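Local coordinates for protein kallistatin (Homo sapiens, PDB 6F4V) that inhibits tissue kallikrein as a secreted serpin, forming a stable equimolar complex with the protease as its reactive site is cleaved, at residues 238-241 against 242-246. Numbering follows the deposited sequence.
Sequences GKMR and EIEEV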
ATOM      1  N   GLY A 238      19.700   1.010  16.184  1.00 36.06           N
ATOM      2  CA  GLY A 238      19.864   2.475  16.123  1.00 36.17           C
ATOM      3  C   GLY A 238      20.099   3.102  14.742  1.00 36.69           C
ATOM      4  O   GLY A 238      20.333   4.312  14.632  1.00 35.42           O
ATOM      5  N   LYS A 239      20.027   2.303  13.674  1.00 34.29           N
ATOM      6  CA  LYS A 239      20.404   2.780  12.347  1.00 33.53           C
ATOM      7  C   LYS A 239      19.200   2.846  11.399  1.00 31.23           C
ATOM      8  O   LYS A 239      19.378   3.035  10.195  1.00 29.86           O
ATOM      9  CB  LYS A 239      21.525   1.904  11.769  1.00 35.16           C
ATOM     10  CG  LYS A 239      22.820   1.919  12.613  1.00 37.53           C
ATOM     11  CD  LYS A 239      23.503   3.292  12.554  1.00 39.18           C
ATOM     12  CE  LYS A 239      24.799   3.333  13.358  1.00 41.95           C
ATOM     13  NZ  LYS A 239      25.904   2.750  12.540  1.00 44.54           N
ATOM     14  N   MET A 240      17.989   2.782  11.958  1.00 30.89           N
ATOM     15  CA  MET A 240      16.777   2.822  11.150  1.00 29.98           C
ATOM     16  C   MET A 240      16.752   4.067  10.289  1.00 29.96           C
ATOM     17  O   MET A 240      16.479   3.988   9.086  1.00 26.10           O
ATOM     18  CB  MET A 240      15.505   2.775  12.028  1.00 30.02           C
ATOM     19  CG  MET A 240      14.204   2.918  11.241  1.00 29.43           C
ATOM     20  SD  MET A 240      13.959   1.660   9.963  1.00 28.78           S
ATOM     21  CE  MET A 240      13.451   0.243  10.956  1.00 29.39           C
ATOM     22  N   ARG A 241      17.038   5.232  10.889  1.00 30.90           N
ATOM     23  CA  ARG A 241      17.003   6.468  10.097  1.00 32.71           C
ATOM     24  C   ARG A 241      17.972   6.476   8.935  1.00 30.07           C
ATOM     25  O   ARG A 241      17.625   6.991   7.858  1.00 27.93           O
ATOM     26  CB  ARG A 241      17.207   7.750  10.940  1.00 37.71           C
ATOM     27  CG  ARG A 241      15.931   8.291  11.572  1.00 42.25           C
ATOM     28  CD  ARG A 241      14.824   8.576  10.559  1.00 44.99           C
ATOM     29  NE  ARG A 241      15.112   9.672   9.627  1.00 48.84           N
ATOM     30  CZ  ARG A 241      14.429   9.928   8.504  1.00 50.15           C
ATOM     31  NH1 ARG A 241      13.429   9.140   8.112  1.00 47.90           N
ATOM     32  NH2 ARG A 241      14.766  10.980   7.757  1.00 51.32           N
ATOM     33  N   GLU A 242      19.159   5.912   9.131  1.00 29.34           N
ATOM     34  CA  GLU A 242      20.162   5.860   8.063  1.00 30.86           C
ATOM     35  C   GLU A 242      19.676   5.058   6.836  1.00 28.19           C
ATOM     36  O   GLU A 242      19.947   5.397   5.661  1.00 28.14           O
ATOM     37  CB  GLU A 242      21.474   5.247   8.555  1.00 35.12           C
ATOM     38  CG  GLU A 242      22.090   6.017   9.726  1.00 40.86           C
ATOM     39  CD  GLU A 242      23.608   5.908   9.814  1.00 45.49           C
ATOM     40  OE1 GLU A 242      24.175   6.654  10.656  1.00 53.61           O
ATOM     41  OE2 GLU A 242      24.245   5.122   9.049  1.00 48.24           O
ATOM     42  N   ILE A 243      18.934   3.995   7.105  1.00 26.70           N
ATOM     43  CA  ILE A 243      18.398   3.194   6.021  1.00 25.08           C
ATOM     44  C   ILE A 243      17.219   3.902   5.364  1.00 25.26           C
ATOM     45  O   ILE A 243      17.091   3.927   4.122  1.00 24.55           O
ATOM     46  CB  ILE A 243      18.003   1.797   6.538  1.00 25.00           C
ATOM     47  CG1 ILE A 243      19.216   1.075   7.162  1.00 25.42           C
ATOM     48  CG2 ILE A 243      17.402   0.991   5.425  1.00 23.80           C
ATOM     49  CD1 ILE A 243      20.435   0.999   6.281  1.00 26.20           C
ATOM     50  N   GLU A 244      16.380   4.534   6.178  1.00 25.26           N
ATOM     51  CA  GLU A 244      15.243   5.283   5.628  1.00 25.54           C
ATOM     52  C   GLU A 244      15.694   6.394   4.668  1.00 25.73           C
ATOM     53  O   GLU A 244      15.030   6.642   3.648  1.00 24.61           O
ATOM     54  CB  GLU A 244      14.372   5.832   6.760  1.00 25.98           C
ATOM     55  CG  GLU A 244      13.599   4.744   7.499  1.00 25.79           C
ATOM     56  CD  GLU A 244      12.723   5.274   8.625  1.00 27.24           C
ATOM     57  OE1 GLU A 244      13.078   6.295   9.231  1.00 28.99           O
ATOM     58  OE2 GLU A 244      11.685   4.675   8.941  1.00 26.76           O
ATOM     59  N   GLU A 245      16.847   7.025   4.958  1.00 27.82           N
ATOM     60  CA  GLU A 245      17.394   8.106   4.105  1.00 29.42           C
ATOM     61  C   GLU A 245      17.769   7.628   2.726  1.00 29.21           C
ATOM     62  O   GLU A 245      17.817   8.427   1.823  1.00 29.50           O
ATOM     63  CB  GLU A 245      18.638   8.777   4.689  1.00 32.08           C
ATOM     64  CG  GLU A 245      18.410   9.548   5.965  1.00 34.68           C
ATOM     65  CD  GLU A 245      17.668  10.855   5.819  1.00 37.66           C
ATOM     66  OE1 GLU A 245      17.192  11.268   4.728  1.00 37.99           O
ATOM     67  OE2 GLU A 245      17.584  11.493   6.886  1.00 43.57           O
ATOM     68  N   VAL A 246      18.018   6.331   2.562  1.00 27.07           N
ATOM     69  CA  VAL A 246      18.401   5.780   1.271  1.00 27.47           C
ATOM     70  C   VAL A 246      17.362   4.795   0.709  1.00 25.82           C
ATOM     71  O   VAL A 246      17.651   4.090  -0.275  1.00 26.37           O
ATOM     72  CB  VAL A 246      19.815   5.125   1.333  1.00 27.93           C
ATOM     73  CG1 VAL A 246      20.877   6.182   1.665  1.00 30.47           C
ATOM     74  CG2 VAL A 246      19.876   3.953   2.298  1.00 28.42           C
TER
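Successive bends at chi2 (-56°) and chi3 (-67°) fold the R241 side chain along its own helix, carrying the guanidinium to E244 and E245, three and four residues on. E244 meets it with a chain extended beyond CG, whereas E245 is bent at chi2, which turns its carboxylate back to R241. The two terminal guanidinium nitrogens are divided between the acids: R241 NH1 donates to E244 OE1 at 3.1 Å, and R241 NH2 makes a weak, bent bond to E245 OE2 at 3.0 Å. Both are salt bridges, but neither is coplanar. The first reaches E244 OE1 from above the carboxylate, whose plane is turned 72° from the guanidinium. R241 CD also packs against E244 OE1, at 3.2 Å.

On the other side of E244, M240 lies across the glutamate, its CG 3.8 Å from E244 CD, while K239 and E242 run side by side, the K239 CD methylene against the E242 carboxylate; their opposite charges are near each other but too far apart for a salt bridge, with K239 NZ 4.5 Å from E242 OE2. K239 is the N-cap of the short helix 240-244; its carbonyl O accepts from I243 N at 3.3 Å, and E244 N follows to M240 O at 3.0 Å. The apolar face, through I243, rests on strand 228-235, and R241 touches Y18 of helix 6-23.

Each glutamate of the network uses one oxygen for R241 and the other for a hydrogen bond with a tyrosine hydroxyl of helix 6-23, E244 OE2 with Y17 and E245 OE1 with Y18. The buried carboxylate of E244, further paired with a basic side chain of another protein chain, is therefore probably stabilised as the anion.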